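Local coordinates for protein L-threonine 3-dehydrogenase (Clostridioides difficile, PDB 7OL1) that probably oxidises L-threonine at its 3-hydroxyl with NAD as cofactor, as a dimeric member of the epimerase/dehydratase family, at residues A[140-143]-A[144-148]; A[174-177]-A[178-182]; A[232-236]-A[237-241]; A[307-310]-A[311-315]. All coordinates share one frame; numbering follows the deposited sequence.

Contact 1 of 4, residues A[140-143]-A[144-148]; sequences AAFG and ENSPK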
# COMPACT_ATOMS: atom_id res chain seq x y z
N ALA A 140 10.87 2.69 7.25
CA ALA A 140 9.86 1.76 7.81
C ALA A 140 9.00 1.16 6.68
O ALA A 140 8.39 0.08 6.89
CB ALA A 140 9.05 2.45 8.86
N ALA A 141 9.05 1.78 5.50
CA ALA A 141 8.35 1.32 4.28
C ALA A 141 9.08 0.16 3.60
O ALA A 141 8.74 -0.10 2.44
CB ALA A 141 8.26 2.46 3.30
N PHE A 142 10.10 -0.43 4.25
CA PHE A 142 10.89 -1.59 3.78
C PHE A 142 10.71 -2.79 4.75
O PHE A 142 10.70 -2.57 6.00
CB PHE A 142 12.36 -1.18 3.64
CG PHE A 142 12.68 -0.24 2.50
CD1 PHE A 142 12.34 -0.55 1.20
CD2 PHE A 142 13.38 0.93 2.71
CE1 PHE A 142 12.64 0.32 0.16
CE2 PHE A 142 13.68 1.81 1.68
CZ PHE A 142 13.29 1.50 0.40
N GLY A 143 10.63 -4.02 4.20
CA GLY A 143 10.44 -5.30 4.91
C GLY A 143 11.74 -6.03 5.29
O GLY A 143 12.83 -5.43 5.20
N GLU A 144 11.62 -7.30 5.74
CA GLU A 144 12.75 -8.11 6.27
C GLU A 144 13.61 -8.58 5.12
O GLU A 144 14.83 -8.62 5.31
CB GLU A 144 12.29 -9.33 7.08
CG GLU A 144 12.51 -9.17 8.58
CD GLU A 144 11.41 -9.76 9.46
OE1 GLU A 144 10.98 -10.89 9.18
OE2 GLU A 144 10.97 -9.07 10.42
N ASN A 145 12.97 -8.85 3.98
CA ASN A 145 13.57 -9.28 2.69
C ASN A 145 13.86 -8.10 1.76
O ASN A 145 14.24 -8.31 0.60
CB ASN A 145 12.63 -10.15 1.85
CG ASN A 145 11.79 -11.10 2.67
OD1 ASN A 145 12.30 -11.72 3.61
ND2 ASN A 145 10.52 -11.20 2.31
N SER A 146 13.60 -6.88 2.17
CA SER A 146 14.12 -5.75 1.38
C SER A 146 15.64 -5.88 1.42
O SER A 146 16.23 -6.21 2.45
CB SER A 146 13.58 -4.43 1.89
OG SER A 146 12.41 -4.05 1.14
N PRO A 147 16.33 -5.70 0.28
CA PRO A 147 17.79 -5.76 0.27
C PRO A 147 18.37 -4.86 1.38
O PRO A 147 17.80 -3.79 1.55
CB PRO A 147 18.19 -5.23 -1.11
CG PRO A 147 16.93 -5.36 -1.98
CD PRO A 147 15.75 -5.39 -1.03
N LYS A 148 19.42 -5.29 2.11
CA LYS A 148 19.82 -4.63 3.38
C LYS A 148 21.03 -3.69 3.17
O LYS A 148 21.32 -2.88 4.09
CB LYS A 148 20.03 -5.69 4.47
CG LYS A 148 18.81 -6.56 4.80
CD LYS A 148 18.14 -6.38 6.17
CE LYS A 148 19.14 -6.04 7.26
NZ LYS A 148 18.56 -6.15 8.62

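Contact 2 of 4, residues A[174-177]-A[178-182]; sequences CDYY and HSKFG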
# COMPACT_ATOMS: atom_id res chain seq x y z
N CYS A 174 0.13 8.81 -3.30
CA CYS A 174 0.77 10.06 -3.74
C CYS A 174 1.22 9.92 -5.20
O CYS A 174 0.98 10.89 -5.96
CB CYS A 174 1.91 10.42 -2.82
SG CYS A 174 1.37 10.81 -1.14
N ASP A 175 1.78 8.78 -5.62
CA ASP A 175 2.19 8.62 -7.05
C ASP A 175 0.92 8.56 -7.91
O ASP A 175 0.94 9.15 -9.01
CB ASP A 175 3.17 7.46 -7.30
CG ASP A 175 4.62 7.76 -6.92
OD1 ASP A 175 4.93 8.89 -6.44
OD2 ASP A 175 5.45 6.85 -7.07
N TYR A 176 -0.17 7.94 -7.44
CA TYR A 176 -1.44 7.86 -8.22
C TYR A 176 -1.97 9.27 -8.48
O TYR A 176 -2.47 9.49 -9.60
CB TYR A 176 -2.51 7.00 -7.54
CG TYR A 176 -3.85 7.00 -8.25
CD1 TYR A 176 -4.08 6.15 -9.32
CD2 TYR A 176 -4.92 7.80 -7.82
CE1 TYR A 176 -5.30 6.12 -9.98
CE2 TYR A 176 -6.14 7.79 -8.48
CZ TYR A 176 -6.34 6.94 -9.58
OH TYR A 176 -7.54 6.88 -10.28
N TYR A 177 -1.88 10.19 -7.52
CA TYR A 177 -2.50 11.54 -7.65
C TYR A 177 -1.70 12.29 -8.72
O TYR A 177 -2.32 13.04 -9.53
CB TYR A 177 -2.67 12.22 -6.28
CG TYR A 177 -4.02 11.94 -5.66
CD1 TYR A 177 -4.28 10.75 -4.99
CD2 TYR A 177 -5.08 12.81 -5.83
CE1 TYR A 177 -5.54 10.46 -4.48
CE2 TYR A 177 -6.34 12.55 -5.31
CZ TYR A 177 -6.57 11.37 -4.64
OH TYR A 177 -7.81 11.12 -4.15
N HIS A 178 -0.39 12.01 -8.83
CA HIS A 178 0.46 12.58 -9.91
C HIS A 178 0.15 11.92 -11.26
O HIS A 178 -0.12 12.63 -12.24
CB HIS A 178 1.94 12.46 -9.60
CG HIS A 178 2.75 12.98 -10.73
ND1 HIS A 178 2.82 14.34 -11.01
CD2 HIS A 178 3.46 12.34 -11.69
CE1 HIS A 178 3.55 14.52 -12.09
NE2 HIS A 178 3.94 13.30 -12.52
N SER A 179 0.17 10.59 -11.33
CA SER A 179 0.07 9.87 -12.62
C SER A 179 -1.31 10.13 -13.24
O SER A 179 -1.42 10.13 -14.45
CB SER A 179 0.41 8.39 -12.48
OG SER A 179 -0.62 7.60 -11.90
N LYS A 180 -2.32 10.36 -12.42
CA LYS A 180 -3.73 10.31 -12.86
C LYS A 180 -4.28 11.73 -12.95
O LYS A 180 -5.05 11.92 -13.87
CB LYS A 180 -4.57 9.46 -11.90
CG LYS A 180 -6.07 9.47 -12.18
CD LYS A 180 -6.49 8.49 -13.26
CE LYS A 180 -7.96 8.55 -13.60
NZ LYS A 180 -8.43 7.29 -14.23
N PHE A 181 -3.93 12.64 -12.02
CA PHE A 181 -4.56 13.99 -11.89
C PHE A 181 -3.54 15.12 -12.07
O PHE A 181 -3.95 16.29 -12.08
CB PHE A 181 -5.24 14.18 -10.52
CG PHE A 181 -6.37 13.21 -10.31
CD1 PHE A 181 -7.37 13.09 -11.25
CD2 PHE A 181 -6.39 12.38 -9.20
CE1 PHE A 181 -8.38 12.17 -11.08
CE2 PHE A 181 -7.41 11.45 -9.03
CZ PHE A 181 -8.41 11.36 -9.96
N GLY A 182 -2.26 14.79 -12.14
CA GLY A 182 -1.19 15.78 -12.32
C GLY A 182 -0.89 16.58 -11.07
O GLY A 182 -0.22 17.63 -11.20

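Contact 3 of 4, residues A[232-236]-A[237-241]; sequences DMMYM and PDALQ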
# COMPACT_ATOMS: atom_id res chain seq x y z
N ASP A 232 20.74 3.61 8.75
CA ASP A 232 20.89 4.97 8.18
C ASP A 232 20.48 6.01 9.23
O ASP A 232 19.51 5.76 10.00
CB ASP A 232 20.07 5.22 6.93
CG ASP A 232 20.54 4.41 5.75
OD1 ASP A 232 20.14 3.21 5.69
OD2 ASP A 232 21.26 4.99 4.91
N MET A 233 21.19 7.13 9.21
CA MET A 233 20.94 8.33 10.03
C MET A 233 21.21 9.57 9.17
O MET A 233 21.90 9.46 8.13
CB MET A 233 21.87 8.39 11.24
CG MET A 233 21.72 7.21 12.13
SD MET A 233 20.31 7.36 13.16
CE MET A 233 20.52 5.88 14.15
N MET A 234 20.67 10.69 9.64
CA MET A 234 20.84 12.03 9.03
C MET A 234 20.68 13.08 10.14
O MET A 234 19.86 12.87 11.07
CB MET A 234 19.84 12.18 7.89
CG MET A 234 20.08 13.43 7.06
SD MET A 234 19.06 13.63 5.57
CE MET A 234 19.09 11.96 4.92
N TYR A 235 21.49 14.13 10.13
CA TYR A 235 21.40 15.25 11.10
C TYR A 235 20.29 16.19 10.65
O TYR A 235 20.27 16.58 9.44
CB TYR A 235 22.71 16.05 11.16
CG TYR A 235 22.96 16.90 12.39
CD1 TYR A 235 22.47 16.53 13.63
CD2 TYR A 235 23.74 18.04 12.32
CE1 TYR A 235 22.74 17.27 14.76
CE2 TYR A 235 24.01 18.80 13.44
CZ TYR A 235 23.52 18.40 14.68
OH TYR A 235 23.79 19.10 15.81
N MET A 236 19.47 16.64 11.60
CA MET A 236 18.21 17.34 11.26
C MET A 236 18.43 18.40 10.19
O MET A 236 17.66 18.46 9.23
CB MET A 236 17.54 17.93 12.50
CG MET A 236 16.22 18.57 12.16
SD MET A 236 15.03 17.45 11.37
CE MET A 236 14.65 16.37 12.75
N PRO A 237 19.47 19.27 10.26
CA PRO A 237 19.65 20.32 9.25
C PRO A 237 19.75 19.76 7.82
O PRO A 237 19.16 20.39 6.95
CB PRO A 237 20.93 21.08 9.61
CG PRO A 237 21.53 20.30 10.77
CD PRO A 237 20.45 19.40 11.34
N ASP A 238 20.45 18.63 7.63
CA ASP A 238 20.54 17.93 6.32
C ASP A 238 19.11 17.58 5.82
O ASP A 238 18.76 17.97 4.66
CB ASP A 238 21.40 16.67 6.43
CG ASP A 238 22.90 16.90 6.55
OD1 ASP A 238 23.35 17.91 5.92
OD2 ASP A 238 23.61 16.04 7.26
N ALA A 239 18.32 16.92 6.67
CA ALA A 239 16.94 16.46 6.37
C ALA A 239 16.05 17.66 6.01
O ALA A 239 15.29 17.58 4.97
CB ALA A 239 16.39 15.69 7.55
N LEU A 240 16.12 18.73 6.81
CA LEU A 240 15.25 19.90 6.56
C LEU A 240 15.60 20.43 5.18
O LEU A 240 14.65 20.63 4.38
CB LEU A 240 15.39 20.94 7.67
CG LEU A 240 15.01 20.48 9.08
CD1 LEU A 240 15.18 21.60 10.10
CD2 LEU A 240 13.59 19.96 9.13
N GLN A 241 16.88 20.51 4.82
CA GLN A 241 17.27 21.02 3.47
C GLN A 241 16.74 20.10 2.35
O GLN A 241 16.25 20.70 1.34
CB GLN A 241 18.76 21.22 3.27
CG GLN A 241 19.03 22.22 2.15
CD GLN A 241 18.77 23.62 2.64
OE1 GLN A 241 19.31 24.03 3.66
NE2 GLN A 241 17.95 24.37 1.91

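Contact 4 of 4, residues A[307-310]-A[311-315]; sequences SSAV and KEWNF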
# COMPACT_ATOMS: atom_id res chain seq x y z
N SER A 307 21.14 7.37 -4.90
CA SER A 307 21.55 7.76 -6.28
C SER A 307 20.39 8.46 -6.99
O SER A 307 20.60 9.58 -7.51
CB SER A 307 22.03 6.60 -7.13
OG SER A 307 23.13 5.94 -6.53
N SER A 308 19.20 7.85 -7.05
CA SER A 308 18.08 8.46 -7.81
C SER A 308 17.92 9.90 -7.32
O SER A 308 17.82 10.82 -8.18
CB SER A 308 16.80 7.69 -7.71
OG SER A 308 17.01 6.31 -7.95
N ALA A 309 17.99 10.09 -5.99
CA ALA A 309 17.83 11.41 -5.33
C ALA A 309 18.90 12.33 -5.89
O ALA A 309 18.52 13.42 -6.43
CB ALA A 309 17.93 11.29 -3.83
N VAL A 310 20.16 11.87 -5.83
CA VAL A 310 21.32 12.64 -6.36
C VAL A 310 21.13 12.90 -7.85
O VAL A 310 21.26 14.05 -8.28
CB VAL A 310 22.69 12.00 -6.13
CG1 VAL A 310 23.76 12.96 -6.63
CG2 VAL A 310 22.95 11.60 -4.68
N LYS A 311 20.75 11.90 -8.63
CA LYS A 311 20.66 12.12 -10.10
C LYS A 311 19.51 13.09 -10.41
O LYS A 311 19.69 13.88 -11.32
CB LYS A 311 20.57 10.79 -10.86
CG LYS A 311 21.85 9.96 -10.85
CD LYS A 311 21.78 8.67 -11.66
CE LYS A 311 22.50 7.53 -10.98
NZ LYS A 311 22.04 6.20 -11.45
N GLU A 312 18.38 13.06 -9.70
CA GLU A 312 17.11 13.65 -10.22
C GLU A 312 16.88 15.08 -9.69
O GLU A 312 16.16 15.85 -10.36
CB GLU A 312 15.97 12.70 -9.88
CG GLU A 312 16.08 11.35 -10.56
CD GLU A 312 14.94 10.39 -10.24
OE1 GLU A 312 13.75 10.84 -10.30
OE2 GLU A 312 15.23 9.21 -9.95
N TRP A 313 17.43 15.44 -8.54
CA TRP A 313 17.19 16.77 -7.91
C TRP A 313 18.39 17.16 -7.04
O TRP A 313 18.27 18.13 -6.27
CB TRP A 313 15.87 16.80 -7.10
CG TRP A 313 15.66 15.69 -6.11
CD1 TRP A 313 15.10 14.46 -6.34
CD2 TRP A 313 15.93 15.73 -4.70
NE1 TRP A 313 15.05 13.72 -5.18
CE2 TRP A 313 15.56 14.48 -4.16
CE3 TRP A 313 16.45 16.69 -3.84
CZ2 TRP A 313 15.70 14.17 -2.81
CZ3 TRP A 313 16.56 16.40 -2.49
CH2 TRP A 313 16.20 15.15 -1.99
N ASN A 314 19.51 16.45 -7.17
CA ASN A 314 20.81 16.90 -6.64
C ASN A 314 20.75 16.91 -5.11
O ASN A 314 21.23 17.88 -4.47
CB ASN A 314 21.21 18.25 -7.25
CG ASN A 314 22.64 18.62 -6.92
OD1 ASN A 314 23.45 17.78 -6.52
ND2 ASN A 314 22.94 19.90 -7.02
N PHE A 315 20.21 15.85 -4.53
CA PHE A 315 20.31 15.62 -3.07
C PHE A 315 21.77 15.85 -2.65
O PHE A 315 22.69 15.27 -3.23
CB PHE A 315 19.78 14.23 -2.69
CG PHE A 315 20.12 13.80 -1.29
CD1 PHE A 315 19.60 14.47 -0.20
CD2 PHE A 315 20.94 12.71 -1.07
CE1 PHE A 315 19.88 14.04 1.09
CE2 PHE A 315 21.23 12.28 0.22
CZ PHE A 315 20.69 12.94 1.30

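Contact 1 of 4, residues A[140-143]-A[144-148]
In Phe-142, CG stands beside the backbone N and anti to the carbonyl carbon (chi1 -71°), and this torsion places the ring edge carbon CD1 near Ser-146, four residues further on. The serine CB points toward residues 142-143, and Ser-146 OG lies 3.5 Å from Phe-142 CD1, approaching the ring obliquely, while the rest of the phenyl group extends away from the serine. The backbone also closes here. Ser-146 N donates a long, weak hydrogen bond to Gly-143 O over 3.4 Å, with an N-H...O angle of 147°, and Ser-146 CB rests against the same carbonyl oxygen. Glu-144 and Asn-145 turn the chain between these ends and direct their side chains outward, whereas Phe-142 is buried against Thr-155 and Leu-304. Beyond the turn, the ammonium group of Lys-148 bonds to the carbonyl of Asp-298. The case illustrates how the last residue of a polar turn can pack against a buried aromatic just before it: residues 143-146 form a type I beta turn in the loop between strand 132-138 and helix 162-181 of this Rossmann-type fold.

Contact 2 of 4, residues A[174-177]-A[178-182]
Lys-180 lies along the ring of Tyr-176, one helical turn back, and its chain can be traced atom by atom. Lys-180 CB sits over one face of the Tyr-176 ring, 3.9 Å from its centroid and almost on the ring normal, a CH-pi contact. Lys-180 CG is anti to the backbone N (chi1 174°); it lies 3.6 Å from Tyr-176 CZ and at the same time covers the centre of one face of the Phe-181 ring. A bend at chi2 (82°) then sends the chain past the phenol oxygen, with Lys-180 CD 3.5 Å from Tyr-176 OH and CE close behind. At the tip, NZ forms a long, weak ion pair with Glu-105 of the second subunit, whose carboxylate also takes a hydrogen bond with Tyr-176 OH. One acidic group thus meets the polar ends of two side chains lying side by side, the lysine only weakly.

Phe-181 completes an aromatic cluster with the two tyrosines. Phe-181 CD2 meets Tyr-177 CD2 at 3.6 Å, with the ring planes inclined at 54°, and its CE2 approaches Tyr-176 CE2 while those rings stand nearly perpendicular. In the backbone, Lys-180 N bonds to Tyr-176 O at 3.0 Å, and Gly-182 leaves the helix with positive phi. Tyr-177 packs on Ile-120 and Leu-123 of helix 108-129 and bonds to its Glu-124, while Asp-175 makes a salt bridge with Arg-158 of the second subunit. The end of helix 162-181 packs against helix 108-129 of its own chain and also meets the second subunit, just before the chain returns to the sheet as strand 184-194.

Contact 3 of 4, residues A[232-236]-A[237-241]
Tyr-235 O is approached by two backbone amides of the following helix, both weakly: Asp-238 N at 2.7 Å with a bent N-H...O angle of 122°, and Ala-239 N at 3.4 Å. Tyr-235 occupies the N-cap position, and the next bond, Leu-240 N to Met-236 O at 2.9 Å, is already regular and nearly straight. Pro-237, which has no amide hydrogen to give, fits in this first turn. Pro-237 CD lies over one face of the Tyr-235 ring, 4.0 Å from the centroid, and its CG reaches Tyr-235 CD2. On the strand, Met-234 runs out with CG anti to the backbone N (chi1 -171°), and this course carries its sulfur to the helix, where Met-234 SD lies 3.9 Å from Ala-239 CB and Met-234 CG touches Asp-238 CB at 3.6 Å. Met-236 instead bends so that its SD meets Leu-240 CD2 at 3.7 Å. The polar ends are held from outside: Tyr-235 OH by Asp-327, and the Asp-238 carboxylate chiefly by the amide of Ser-318. Strand 232-235 and the helix start stand almost at right angles (86°). This is a tight strand-to-helix connection with Tyr-235 as N-cap, within the mixed sheet of this Rossmann-type fold.

Contact 4 of 4, residues A[307-310]-A[311-315]
Ala-309 lies at the centre of the contact, its methyl group meeting two aromatic residues: Ala-309 CB is 3.8 Å from Trp-313 CZ2 and 3.7 Å from Phe-315 CB. One face of the indole takes both Ala-309 O and Phe-315 CB. That oxygen is itself shared. Trp-313 N bonds to Ala-309 O at 3.1 Å, and Glu-312 N reaches Ala-309 O at 3.3 Å from the same side of the carbonyl plane, well above it; Asn-314 N adds a weak bond. The tryptophan ring is brought over the carbonyl by a chi1 of 51°, which sets CG between the backbone N and the carbonyl carbon. Phe-315 also turns an edge toward Val-310 CG2. In the next shell, Trp-313 meets Phe-260 edge-to-face and packs on Asp-245 and Leu-246 of helix 236-248. Glu-312 extends back past Ser-308, and its carboxylate is gripped by Ile-255 N and His-256 ND1, tying the short helix to the segment before strand 260-261. At the helix start, Ser-307 OG bonds to Asp-305. Asn-314 has positive phi (67°); the chain turns off the helix, and the Phe-315 side chain packs back on Ala-309: helix termination through a left-handed residue, closed by a hydrophobic contact across it.

In the fold
All four contacts are local, and their chemistry differs with their place in the fold. Contacts 1 and 3 are buried, contacts 2 and 4 partly so. Contact 3 is the most central, its centre about 8 Å from the chain centre, and relies on methionine and proline packing; by the same measure contacts 1 and 4 lie about 18 Å out and contact 2 about 22 Å. Only contact 2 touches the second subunit, which supplies Glu-105 for Tyr-176 and Arg-158 for Asp-175. Contacts 2 and 4 both include a residue with positive phi where a helix gives way, while contact 3 forms a helix start and contact 1 a turn. Contacts 3 and 4 meet directly, Met-234 against Phe-315, and both engage helix 236-248.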